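Local coordinates for protein possible hydrolase (Mycobacterium tuberculosis, PDB 6WYN) that hydrolyses carboxylic esters as a serine esterase, preferring short, straight-chain alkyl esters of about four atoms, and is likely to act in ester and lipid metabolism, at residues A95-T100 and V312-P317; D99-G104 and A319-V324; D179-A184 and D286-E291; P272-R277 and H298-H303; G279-V284 and S308-Q313. One frame throughout, in Å; residues are numbered along the deposited sequence.

Contact 1: A95-T100 and V312-P317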
# COMPACT_ATOMS: atom_id res chain seq x y z
N ALA A 95 -6.01 2.53 -0.67
CA ALA A 95 -6.40 1.25 -1.28
C ALA A 95 -6.44 1.30 -2.82
O ALA A 95 -6.25 0.25 -3.44
CB ALA A 95 -7.72 0.83 -0.70
N HIS A 96 -6.81 2.45 -3.40
CA HIS A 96 -6.99 2.59 -4.86
C HIS A 96 -5.65 2.40 -5.59
O HIS A 96 -5.69 2.15 -6.81
CB HIS A 96 -7.60 3.94 -5.25
CG HIS A 96 -9.08 4.01 -5.09
ND1 HIS A 96 -9.92 3.45 -6.01
CD2 HIS A 96 -9.86 4.59 -4.14
CE1 HIS A 96 -11.18 3.69 -5.66
NE2 HIS A 96 -11.17 4.37 -4.51
N THR A 97 -4.51 2.50 -4.89
CA THR A 97 -3.18 2.25 -5.50
C THR A 97 -3.22 0.87 -6.15
O THR A 97 -2.50 0.63 -7.13
CB THR A 97 -2.02 2.37 -4.48
OG1 THR A 97 -0.77 2.47 -5.17
CG2 THR A 97 -1.92 1.18 -3.56
N TRP A 98 -4.02 -0.04 -5.62
CA TRP A 98 -4.05 -1.43 -6.12
C TRP A 98 -5.03 -1.67 -7.27
O TRP A 98 -5.05 -2.80 -7.74
CB TRP A 98 -4.32 -2.39 -5.00
CG TRP A 98 -3.34 -2.31 -3.90
CD1 TRP A 98 -3.51 -1.74 -2.66
CD2 TRP A 98 -2.00 -2.79 -3.96
NE1 TRP A 98 -2.39 -1.94 -1.91
CE2 TRP A 98 -1.42 -2.52 -2.69
CE3 TRP A 98 -1.24 -3.43 -4.94
CZ2 TRP A 98 -0.11 -2.86 -2.40
CZ3 TRP A 98 0.06 -3.74 -4.66
CH2 TRP A 98 0.59 -3.53 -3.38
N ASP A 99 -5.83 -0.68 -7.68
CA ASP A 99 -6.95 -0.90 -8.65
C ASP A 99 -6.44 -1.65 -9.90
O ASP A 99 -7.08 -2.61 -10.35
CB ASP A 99 -7.60 0.43 -9.02
CG ASP A 99 -8.39 1.11 -7.92
OD1 ASP A 99 -8.53 0.51 -6.79
OD2 ASP A 99 -8.85 2.27 -8.18
N THR A 100 -5.34 -1.20 -10.47
CA THR A 100 -4.86 -1.74 -11.77
C THR A 100 -4.46 -3.17 -11.52
O THR A 100 -4.91 -4.04 -12.28
CB THR A 100 -3.76 -0.88 -12.41
OG1 THR A 100 -4.32 0.39 -12.73
CG2 THR A 100 -3.21 -1.55 -13.65
N VAL A 312 5.88 -0.02 -7.27
CA VAL A 312 5.89 -0.99 -8.40
C VAL A 312 4.45 -1.11 -8.93
O VAL A 312 4.25 -1.15 -10.19
CB VAL A 312 6.44 -2.35 -7.95
CG1 VAL A 312 6.43 -3.31 -9.12
CG2 VAL A 312 7.83 -2.26 -7.34
N GLN A 313 3.45 -1.11 -8.03
CA GLN A 313 2.04 -1.21 -8.45
C GLN A 313 1.62 -0.00 -9.28
O GLN A 313 0.61 -0.14 -10.05
CB GLN A 313 1.12 -1.42 -7.25
CG GLN A 313 0.96 -0.18 -6.38
CD GLN A 313 1.97 -0.11 -5.26
OE1 GLN A 313 3.02 -0.78 -5.30
NE2 GLN A 313 1.69 0.74 -4.26
N SER A 314 2.27 1.14 -9.14
CA SER A 314 1.98 2.35 -9.96
C SER A 314 2.83 2.34 -11.24
O SER A 314 2.31 2.73 -12.29
CB SER A 314 2.22 3.62 -9.18
OG SER A 314 1.74 3.47 -7.85
N ASP A 315 4.10 1.97 -11.18
CA ASP A 315 5.01 2.16 -12.34
C ASP A 315 4.94 0.95 -13.27
O ASP A 315 4.99 1.14 -14.43
CB ASP A 315 6.44 2.37 -11.89
CG ASP A 315 6.64 3.62 -11.05
OD1 ASP A 315 5.68 4.42 -10.90
OD2 ASP A 315 7.74 3.75 -10.47
N GLN A 316 4.87 -0.28 -12.78
CA GLN A 316 4.86 -1.48 -13.66
C GLN A 316 3.80 -2.45 -13.16
O GLN A 316 4.10 -3.57 -12.82
CB GLN A 316 6.27 -2.11 -13.71
CG GLN A 316 7.34 -1.22 -14.37
CD GLN A 316 7.10 -0.89 -15.84
OE1 GLN A 316 6.39 -1.61 -16.50
NE2 GLN A 316 7.63 0.22 -16.32
N PRO A 317 2.51 -2.09 -13.13
CA PRO A 317 1.50 -3.00 -12.58
C PRO A 317 1.39 -4.35 -13.32
O PRO A 317 1.20 -5.40 -12.69
CB PRO A 317 0.21 -2.19 -12.69
CG PRO A 317 0.49 -1.07 -13.68
CD PRO A 317 1.97 -0.78 -13.56
O HOH W 1 -2.14 -1.12 -9.19
O HOH W 2 -0.86 2.73 -8.44
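Q313 enters this interface bent, with chi2 at -91°, which lays the side chain against T97 and W98. It belongs to the short helix 312-315 that follows the loop carrying H310 in this alpha/beta hydrolase, and it meets the turn leading into helix 99-105. A glutamine suits the place because its methylenes can pack while its amide bonds. CB lies 3.6 Å from CZ3 of W98, CG is over one face of the indole near its rim, and the amide runs only 15° from the ring plane. At the end, NE2 donates to OG1 of T97 at 3.1 Å, with the hydroxyl close to the amide plane; OE1 is buried here and has no hydrogen-bonding partner in the model. The T97 hydroxyl is turned anti to the backbone N (chi1 -165°), which brings it to this amide. Water extends the polar seam: one molecule lies between the carbonyl oxygens of T97 and Q313, within hydrogen-bonding distance of both, and a second joins O of T97 to OG of S314, itself bonded to S311. Beyond the seam the contact turns apolar. While OG1 of T100 bonds to Q55, its methyl CG2 touches CB of P317 at 3.6 Å.

Contact 2: D99-G104 and A319-V324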
# COMPACT_ATOMS: atom_id res chain seq x y z
N ASP A 99 -5.83 -0.68 -7.68
CA ASP A 99 -6.95 -0.90 -8.65
C ASP A 99 -6.44 -1.65 -9.90
O ASP A 99 -7.08 -2.61 -10.35
CB ASP A 99 -7.60 0.43 -9.02
CG ASP A 99 -8.39 1.11 -7.92
OD1 ASP A 99 -8.53 0.51 -6.79
OD2 ASP A 99 -8.85 2.27 -8.18
N THR A 100 -5.34 -1.20 -10.47
CA THR A 100 -4.86 -1.74 -11.77
C THR A 100 -4.46 -3.17 -11.52
O THR A 100 -4.91 -4.04 -12.28
CB THR A 100 -3.76 -0.88 -12.41
OG1 THR A 100 -4.32 0.39 -12.73
CG2 THR A 100 -3.21 -1.55 -13.65
N VAL A 101 -3.66 -3.42 -10.49
CA VAL A 101 -3.21 -4.79 -10.19
C VAL A 101 -4.43 -5.70 -9.95
O VAL A 101 -4.46 -6.85 -10.40
CB VAL A 101 -2.21 -4.79 -9.01
CG1 VAL A 101 -2.02 -6.15 -8.40
CG2 VAL A 101 -0.87 -4.20 -9.41
N ILE A 102 -5.38 -5.25 -9.13
CA ILE A 102 -6.53 -6.10 -8.76
C ILE A 102 -7.37 -6.37 -10.02
O ILE A 102 -7.74 -7.50 -10.21
CB ILE A 102 -7.28 -5.45 -7.59
CG1 ILE A 102 -6.41 -5.60 -6.35
CG2 ILE A 102 -8.66 -6.07 -7.39
CD1 ILE A 102 -6.98 -4.92 -5.16
N VAL A 103 -7.60 -5.39 -10.85
CA VAL A 103 -8.42 -5.53 -12.09
C VAL A 103 -7.70 -6.51 -13.02
O VAL A 103 -8.32 -7.48 -13.51
CB VAL A 103 -8.70 -4.15 -12.71
CG1 VAL A 103 -9.22 -4.22 -14.17
CG2 VAL A 103 -9.72 -3.42 -11.87
N GLY A 104 -6.38 -6.36 -13.19
CA GLY A 104 -5.60 -7.29 -14.02
C GLY A 104 -5.54 -8.69 -13.48
O GLY A 104 -5.51 -9.67 -14.29
N ALA A 319 3.77 -6.08 -14.73
CA ALA A 319 4.86 -6.99 -14.27
C ALA A 319 4.50 -7.47 -12.86
O ALA A 319 4.65 -8.65 -12.55
CB ALA A 319 6.20 -6.25 -14.35
N LEU A 320 3.91 -6.60 -12.02
CA LEU A 320 3.52 -7.05 -10.66
C LEU A 320 2.37 -8.09 -10.70
O LEU A 320 2.38 -9.04 -9.90
CB LEU A 320 3.18 -5.84 -9.77
CG LEU A 320 2.92 -6.22 -8.32
CD1 LEU A 320 4.09 -7.03 -7.78
CD2 LEU A 320 2.69 -4.98 -7.45
N ILE A 321 1.40 -7.90 -11.58
CA ILE A 321 0.29 -8.88 -11.74
C ILE A 321 0.89 -10.28 -12.00
O ILE A 321 0.53 -11.27 -11.34
CB ILE A 321 -0.67 -8.38 -12.82
CG1 ILE A 321 -1.49 -7.17 -12.35
CG2 ILE A 321 -1.58 -9.53 -13.26
CD1 ILE A 321 -1.97 -6.26 -13.47
N GLU A 322 1.86 -10.38 -12.92
CA GLU A 322 2.44 -11.69 -13.31
C GLU A 322 3.12 -12.28 -12.10
O GLU A 322 2.96 -13.48 -11.85
CB GLU A 322 3.35 -11.56 -14.54
CG GLU A 322 2.56 -11.40 -15.84
CD GLU A 322 1.13 -11.97 -15.91
OE1 GLU A 322 0.21 -11.20 -16.31
OE2 GLU A 322 0.90 -13.17 -15.56
N ILE A 323 3.85 -11.49 -11.33
CA ILE A 323 4.55 -12.06 -10.15
C ILE A 323 3.51 -12.52 -9.13
O ILE A 323 3.70 -13.57 -8.49
CB ILE A 323 5.50 -11.03 -9.50
CG1 ILE A 323 6.70 -10.74 -10.40
CG2 ILE A 323 5.92 -11.51 -8.11
CD1 ILE A 323 7.31 -9.39 -10.13
N VAL A 324 2.49 -11.71 -8.88
CA VAL A 324 1.48 -12.10 -7.85
C VAL A 324 0.74 -13.35 -8.35
O VAL A 324 0.50 -14.26 -7.54
CB VAL A 324 0.53 -10.93 -7.54
CG1 VAL A 324 -0.69 -11.41 -6.75
CG2 VAL A 324 1.29 -9.83 -6.82
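I321 lies against the backbone of helix 99-105, reaching between V101 and G104, one turn apart. Its CG1 is 3.6 Å from O of V101, and CD1 sits 3.8 Å from CA of G104. The glycine makes this close approach possible, since a CB here would point at the isoleucine and clash with CD1. Isoleucine, branched at CB, suits the other side, because one branch reaches along the partner helix and the other packs beside it: CG1 is anti to its carbonyl carbon (chi1 -72°), which carries CD1 along the helix surface, while CG2 faces the carbonyl group of G104. The side chains of V101 and I321 slide past each other in opposite directions, with their CG1 atoms 4.1 Å apart.

Packing is looser to one side of this core. CG2 of V101 meets CD2 of L320 at 4.1 Å, a single methyl-to-methyl touch, and L320 also touches W98. On the outer side of helix 317-328, E322 is exposed to solvent and forms a salt bridge with R325 of its own helix. No hydrogen bond links the two segments, so the join rests on shape and apolar burial.

The segment axes approach to 9.3 Å and cross at -52°. Helices 99-105 and 317-328 pack in this way on one side of the central sheet, the layered alpha/beta arrangement of the alpha/beta hydrolase fold.

Contact 3: D179-A184 and D286-E291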
# COMPACT_ATOMS: atom_id res chain seq x y z
N ASP A 179 9.00 -3.63 -2.50
CA ASP A 179 10.10 -2.66 -2.35
C ASP A 179 10.29 -2.22 -0.89
O ASP A 179 10.51 -1.04 -0.67
CB ASP A 179 9.90 -1.47 -3.28
CG ASP A 179 11.20 -0.85 -3.78
OD1 ASP A 179 12.03 -1.61 -4.29
OD2 ASP A 179 11.41 0.39 -3.62
N VAL A 180 10.33 -3.14 0.05
CA VAL A 180 10.65 -2.80 1.45
C VAL A 180 11.23 -3.99 2.21
O VAL A 180 10.88 -5.13 1.94
CB VAL A 180 9.37 -2.26 2.14
CG1 VAL A 180 8.40 -3.40 2.41
CG2 VAL A 180 9.71 -1.50 3.42
N THR A 181 12.05 -3.68 3.21
CA THR A 181 12.42 -4.59 4.33
C THR A 181 12.37 -3.74 5.61
O THR A 181 12.36 -2.52 5.54
CB THR A 181 13.82 -5.21 4.14
OG1 THR A 181 14.75 -4.19 4.50
CG2 THR A 181 14.10 -5.67 2.72
N PRO A 182 12.41 -4.34 6.82
CA PRO A 182 12.47 -3.53 8.05
C PRO A 182 13.61 -2.51 8.00
O PRO A 182 13.38 -1.32 8.23
CB PRO A 182 12.69 -4.58 9.11
CG PRO A 182 11.93 -5.76 8.55
CD PRO A 182 12.35 -5.79 7.09
N SER A 183 14.81 -2.95 7.61
CA SER A 183 16.00 -2.06 7.55
C SER A 183 15.76 -0.90 6.58
O SER A 183 16.15 0.24 6.87
CB SER A 183 17.26 -2.83 7.22
OG SER A 183 17.45 -3.87 8.18
N ALA A 184 15.16 -1.18 5.41
CA ALA A 184 15.00 -0.16 4.36
C ALA A 184 14.06 0.95 4.84
O ALA A 184 14.34 2.15 4.64
CB ALA A 184 14.51 -0.82 3.09
N ASP A 286 21.08 -4.38 -2.00
CA ASP A 286 21.46 -5.82 -2.06
C ASP A 286 21.70 -6.36 -0.65
O ASP A 286 21.29 -7.49 -0.37
CB ASP A 286 22.70 -6.05 -2.94
CG ASP A 286 22.42 -5.81 -4.42
OD1 ASP A 286 21.24 -5.80 -4.84
OD2 ASP A 286 23.38 -5.58 -5.16
N GLN A 287 22.37 -5.60 0.21
CA GLN A 287 22.58 -6.02 1.61
C GLN A 287 21.22 -6.16 2.34
O GLN A 287 21.03 -7.14 3.11
CB GLN A 287 23.50 -4.99 2.29
CG GLN A 287 24.44 -5.62 3.29
CD GLN A 287 25.60 -6.41 2.70
OE1 GLN A 287 26.61 -5.84 2.28
NE2 GLN A 287 25.52 -7.74 2.78
N ASP A 288 20.30 -5.23 2.12
CA ASP A 288 18.92 -5.37 2.67
C ASP A 288 18.33 -6.73 2.27
O ASP A 288 17.78 -7.44 3.12
CB ASP A 288 18.02 -4.23 2.19
CG ASP A 288 18.34 -2.87 2.80
OD1 ASP A 288 19.03 -2.82 3.89
OD2 ASP A 288 17.94 -1.85 2.17
N THR A 289 18.44 -7.10 1.01
CA THR A 289 17.84 -8.34 0.47
C THR A 289 18.52 -9.53 1.10
O THR A 289 17.82 -10.48 1.51
CB THR A 289 17.93 -8.41 -1.06
OG1 THR A 289 17.43 -7.20 -1.62
CG2 THR A 289 17.16 -9.60 -1.56
N ALA A 290 19.85 -9.50 1.20
CA ALA A 290 20.58 -10.61 1.86
C ALA A 290 20.16 -10.72 3.33
O ALA A 290 20.07 -11.85 3.85
CB ALA A 290 22.08 -10.39 1.72
N GLU A 291 20.01 -9.61 4.02
CA GLU A 291 19.60 -9.63 5.47
C GLU A 291 18.23 -10.29 5.58
O GLU A 291 18.01 -11.19 6.43
CB GLU A 291 19.65 -8.19 6.03
CG GLU A 291 19.13 -8.05 7.46
CD GLU A 291 19.09 -6.64 7.97
OE1 GLU A 291 19.32 -6.46 9.21
OE2 GLU A 291 18.90 -5.70 7.15
O HOH W 3 16.77 -5.86 5.10
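T181, the N-cap of helix 182-200, brings the start of that helix against D288 of helix 286-295; the chain has just left D179, the probable triad aspartate. OG1 of T181 accepts from N of A184 at 3.2 Å, a role suited to a short hydroxyl side chain. The same hydroxyl donates to a water 2.7 Å away. That water in turn donates to O of D288 and to OE2 of E291, tying the cap to the other helix. OE2 also receives the direct bond of the contact, from OG of S183 at 2.6 Å, with the hydroxyl approaching from above the carboxylate plane (37° out of it). E291 is long enough to get there because its chain runs extended, with CG anti to the backbone N (chi1 175°). The carboxylate of D288 lies beside CB of S183 and the methyl of A184, whose small size admits it; OD2 is 3.7 Å from that methyl, and its charge is met by R187 in a salt bridge. Around the contact, W263 of helix 260-268 packs on P182 and E291, while T289 faces strands 273-278 and 299-305, placing helix 286-295 over the face of the last two strands.

Contact 4: P272-R277 and H298-H303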
# COMPACT_ATOMS: atom_id res chain seq x y z
N PRO A 272 6.13 -18.04 4.04
CA PRO A 272 7.12 -17.68 3.03
C PRO A 272 7.02 -16.21 2.61
O PRO A 272 5.94 -15.66 2.56
CB PRO A 272 6.79 -18.60 1.84
CG PRO A 272 6.14 -19.81 2.53
CD PRO A 272 5.30 -19.18 3.61
N ILE A 273 8.17 -15.61 2.37
CA ILE A 273 8.30 -14.20 1.94
C ILE A 273 8.89 -14.10 0.55
O ILE A 273 9.99 -14.68 0.32
CB ILE A 273 9.18 -13.42 2.93
CG1 ILE A 273 8.56 -13.41 4.33
CG2 ILE A 273 9.40 -12.01 2.39
CD1 ILE A 273 9.48 -12.84 5.39
N THR A 274 8.20 -13.38 -0.33
CA THR A 274 8.70 -13.00 -1.67
C THR A 274 8.96 -11.51 -1.62
O THR A 274 8.11 -10.79 -1.12
CB THR A 274 7.71 -13.38 -2.78
OG1 THR A 274 7.56 -14.81 -2.72
CG2 THR A 274 8.18 -12.95 -4.14
N LEU A 275 10.05 -11.04 -2.18
CA LEU A 275 10.29 -9.59 -2.25
C LEU A 275 10.19 -9.21 -3.71
O LEU A 275 10.69 -9.99 -4.56
CB LEU A 275 11.67 -9.27 -1.66
CG LEU A 275 12.21 -7.86 -1.83
CD1 LEU A 275 11.35 -6.87 -1.05
CD2 LEU A 275 13.65 -7.79 -1.33
N VAL A 276 9.64 -8.03 -3.96
CA VAL A 276 9.58 -7.42 -5.31
C VAL A 276 10.29 -6.10 -5.20
O VAL A 276 9.77 -5.24 -4.43
CB VAL A 276 8.14 -7.27 -5.85
CG1 VAL A 276 8.13 -6.64 -7.24
CG2 VAL A 276 7.39 -8.58 -5.87
N ARG A 277 11.40 -5.92 -5.92
CA ARG A 277 12.05 -4.59 -5.93
C ARG A 277 11.73 -3.87 -7.24
O ARG A 277 11.60 -4.54 -8.29
CB ARG A 277 13.58 -4.67 -5.78
CG ARG A 277 14.08 -5.02 -4.39
CD ARG A 277 15.62 -4.95 -4.32
NE ARG A 277 15.99 -3.71 -4.97
CZ ARG A 277 16.77 -3.60 -6.06
NH1 ARG A 277 17.40 -4.67 -6.52
NH2 ARG A 277 16.93 -2.42 -6.68
N HIS A 298 11.60 -18.78 5.37
CA HIS A 298 11.47 -19.19 3.95
C HIS A 298 11.40 -17.97 3.03
O HIS A 298 10.31 -17.54 2.69
CB HIS A 298 10.33 -20.18 3.75
CG HIS A 298 10.31 -20.82 2.39
ND1 HIS A 298 9.28 -21.67 1.96
CD2 HIS A 298 11.20 -20.78 1.35
CE1 HIS A 298 9.52 -22.08 0.72
NE2 HIS A 298 10.70 -21.55 0.32
N PHE A 299 12.54 -17.49 2.58
CA PHE A 299 12.65 -16.47 1.52
C PHE A 299 12.57 -17.15 0.15
O PHE A 299 13.37 -18.07 -0.10
CB PHE A 299 13.94 -15.67 1.71
CG PHE A 299 14.10 -14.51 0.77
CD1 PHE A 299 13.17 -13.48 0.75
CD2 PHE A 299 15.19 -14.44 -0.08
CE1 PHE A 299 13.33 -12.39 -0.09
CE2 PHE A 299 15.36 -13.35 -0.90
CZ PHE A 299 14.44 -12.31 -0.91
N ARG A 300 11.64 -16.72 -0.70
CA ARG A 300 11.39 -17.33 -2.03
C ARG A 300 12.18 -16.60 -3.12
O ARG A 300 12.16 -17.06 -4.27
CB ARG A 300 9.90 -17.29 -2.38
CG ARG A 300 9.03 -18.22 -1.55
CD ARG A 300 7.81 -18.50 -2.39
NE ARG A 300 6.71 -19.21 -1.77
CZ ARG A 300 6.70 -20.52 -1.49
NH1 ARG A 300 7.76 -21.26 -1.74
NH2 ARG A 300 5.63 -21.07 -0.94
N GLY A 301 12.82 -15.49 -2.78
CA GLY A 301 13.69 -14.73 -3.68
C GLY A 301 13.15 -13.35 -3.94
O GLY A 301 11.99 -13.05 -3.55
N VAL A 302 13.97 -12.53 -4.57
CA VAL A 302 13.62 -11.16 -5.01
C VAL A 302 13.36 -11.19 -6.51
O VAL A 302 14.15 -11.84 -7.30
CB VAL A 302 14.70 -10.14 -4.64
CG1 VAL A 302 15.97 -10.41 -5.42
CG2 VAL A 302 14.24 -8.73 -4.87
N HIS A 303 12.29 -10.52 -6.91
CA HIS A 303 12.02 -10.21 -8.33
C HIS A 303 12.36 -8.77 -8.52
O HIS A 303 11.86 -7.92 -7.74
CB HIS A 303 10.55 -10.40 -8.66
CG HIS A 303 10.08 -11.75 -8.35
ND1 HIS A 303 9.85 -12.65 -9.32
CD2 HIS A 303 9.89 -12.38 -7.16
CE1 HIS A 303 9.50 -13.78 -8.79
NE2 HIS A 303 9.47 -13.63 -7.46
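I273 and F299 form one of the parallel pairings between strands 273-278 and 299-305, joined by helix 286-295 in a beta-alpha-beta unit at one edge of the alpha/beta hydrolase sheet. Five backbone hydrogen bonds hold the strands, whose axes run 10° from parallel. N of I273 donates to O of H298, N of R300 to O of I273, N of L275 to O of G301, N of H303 to O of L275 and N of R277 to O of H303, the last at 2.7 Å. Pairing is irregular at R300 and G301. R300 has near-helical backbone angles, and G301 takes a positive phi (117°) at which a side chain would jam against the preceding carbonyl, so glycine fits.

Apolar contacts gather on the face carrying I273, L275, F299 and V302, where branched and aromatic residues pack beneath helix 286-295. CB of L275 lies at the edge of the F299 ring, 3.9 Å from CE1, and CD2 of L275 meets CG2 of V302 at 3.7 Å. The methylenes of R277 continue this surface along V302.

Mixed polar and apolar contacts complete the pairing. At the start of the strands the guanidinium of R300, salt-bridged to E174, lays one face over P272, whose CB is 3.4 Å above the guanidinium plane, so that a rigid proline ring backs the flat cation. On the face of T274 and H303, CG2 of T274 lies anti to the backbone N (OG1 chi1 -61°), which turns the methyl to the edge of the H303 ring, 3.5 Å from CD2.

Contact 5: G279-V284 and S308-Q313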
# COMPACT_ATOMS: atom_id res chain seq x y z
N GLY A 279 13.63 -1.99 -9.98
CA GLY A 279 14.97 -1.90 -10.60
C GLY A 279 15.56 -0.50 -10.63
O GLY A 279 16.78 -0.39 -10.57
N SER A 280 14.74 0.54 -10.69
CA SER A 280 15.16 1.96 -10.59
C SER A 280 14.96 2.51 -9.16
O SER A 280 15.05 3.69 -8.98
CB SER A 280 14.45 2.81 -11.58
OG SER A 280 14.69 2.26 -12.86
N SER A 281 14.65 1.67 -8.19
CA SER A 281 14.50 2.12 -6.80
C SER A 281 15.77 1.76 -6.03
O SER A 281 16.11 0.60 -5.99
CB SER A 281 13.27 1.52 -6.16
OG SER A 281 13.26 1.87 -4.78
N GLY A 282 16.35 2.75 -5.38
CA GLY A 282 17.45 2.58 -4.41
C GLY A 282 16.95 2.26 -3.02
O GLY A 282 17.77 2.04 -2.11
N PHE A 283 15.64 2.14 -2.83
CA PHE A 283 15.06 2.04 -1.48
C PHE A 283 15.61 0.83 -0.75
O PHE A 283 15.98 0.91 0.45
CB PHE A 283 13.54 2.03 -1.59
CG PHE A 283 12.84 2.35 -0.31
CD1 PHE A 283 12.50 1.36 0.58
CD2 PHE A 283 12.47 3.66 -0.03
CE1 PHE A 283 11.83 1.65 1.75
CE2 PHE A 283 11.80 3.96 1.15
CZ PHE A 283 11.47 2.94 2.03
N VAL A 284 15.61 -0.31 -1.43
CA VAL A 284 16.10 -1.59 -0.90
C VAL A 284 17.46 -1.89 -1.56
O VAL A 284 17.51 -1.94 -2.78
CB VAL A 284 15.10 -2.72 -1.17
CG1 VAL A 284 15.61 -4.07 -0.65
CG2 VAL A 284 13.72 -2.34 -0.59
N SER A 308 10.90 0.26 -12.88
CA SER A 308 9.98 0.62 -11.77
C SER A 308 10.77 1.36 -10.70
O SER A 308 11.87 0.89 -10.33
CB SER A 308 9.30 -0.59 -11.18
OG SER A 308 8.45 -0.20 -10.10
N GLY A 309 10.19 2.44 -10.20
CA GLY A 309 10.55 3.01 -8.89
C GLY A 309 9.95 2.19 -7.75
O GLY A 309 9.61 0.98 -7.94
N HIS A 310 9.86 2.82 -6.59
CA HIS A 310 9.45 2.27 -5.29
C HIS A 310 8.01 1.73 -5.38
O HIS A 310 7.77 0.65 -4.88
CB HIS A 310 9.60 3.42 -4.27
CG HIS A 310 9.30 3.03 -2.86
ND1 HIS A 310 9.86 1.91 -2.29
CD2 HIS A 310 8.61 3.65 -1.88
CE1 HIS A 310 9.44 1.79 -1.05
NE2 HIS A 310 8.68 2.85 -0.77
N SER A 311 7.12 2.48 -6.01
CA SER A 311 5.68 2.11 -6.14
C SER A 311 5.50 1.25 -7.40
O SER A 311 5.05 1.77 -8.46
CB SER A 311 4.78 3.31 -6.10
OG SER A 311 3.45 2.85 -5.94
N VAL A 312 5.88 -0.02 -7.27
CA VAL A 312 5.89 -0.99 -8.40
C VAL A 312 4.45 -1.11 -8.93
O VAL A 312 4.25 -1.15 -10.19
CB VAL A 312 6.44 -2.35 -7.95
CG1 VAL A 312 6.43 -3.31 -9.12
CG2 VAL A 312 7.83 -2.26 -7.34
N GLN A 313 3.45 -1.11 -8.03
CA GLN A 313 2.04 -1.21 -8.45
C GLN A 313 1.62 -0.00 -9.28
O GLN A 313 0.61 -0.14 -10.05
CB GLN A 313 1.12 -1.42 -7.25
CG GLN A 313 0.96 -0.18 -6.38
CD GLN A 313 1.97 -0.11 -5.26
OE1 GLN A 313 3.02 -0.78 -5.30
NE2 GLN A 313 1.69 0.74 -4.26
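H310, the probable catalytic histidine, stacks on F283 across two loops, one following strand 273-278 and the other leading to helix 312-315. Its CG stands anti to the backbone N (chi1 -177°), which swings the imidazole out to the phenyl ring. From the backbone outward, CB passes 4.0 Å from OG of S281. ND1 lies 3.6 Å from CG of F283 and makes its hydrogen bond to D179. CE1 comes over the middle of the phenyl ring, 3.4 Å above its plane. At the tip, NE2 looks across to CE2 of F283 at 3.8 Å and bonds to S155, the probable nucleophile. The ring centres are 4.0 Å apart and the planes 24° from parallel, a face-to-face stack. Phenylalanine suits the position: its broad apolar face can limit the tilt of the imidazole and leave both nitrogens to their polar partners.

S281 braces the same loop. Its OG accepts from N of F283 at 3.1 Å, an ST turn that holds the backbone N of F283, and also bonds to D179, whose carboxylate oxygen OD2 is thereby shared by a serine and the histidine. N of S280 donates to O of S308 at 2.9 Å, joining the loops directly. CB of S281 rests on the backbone between G309 and H310, 3.7 Å from N of H310. Together these contacts are consistent with holding H310 in place for a Ser-His-Asp catalytic triad, the histidine carried on a loop after the last strand as is usual in alpha/beta hydrolases.

In the fold
All five contacts lie within the alpha/beta hydrolase family region. Contacts 1 and 2, with centres 8 Å apart, share helix 99-105 and successive helices near the C-terminus, closing over 200 residues of chain. Contact 4 pairs the last two strands of the main sheet, and contact 3 packs the helix joining them against the start of helix 182-200; their centres lie 11 Å apart. Contact 5 stands between these groups, sharing V312 and Q313 with contact 1 and reaching contact 3 through the bonds from H310 and S281 to D179. Along the chain, contacts 3, 4 and 5 alternate their segments, so the loops bearing the probable catalytic aspartate and histidine, distant in sequence, are brought together beyond the strand ends.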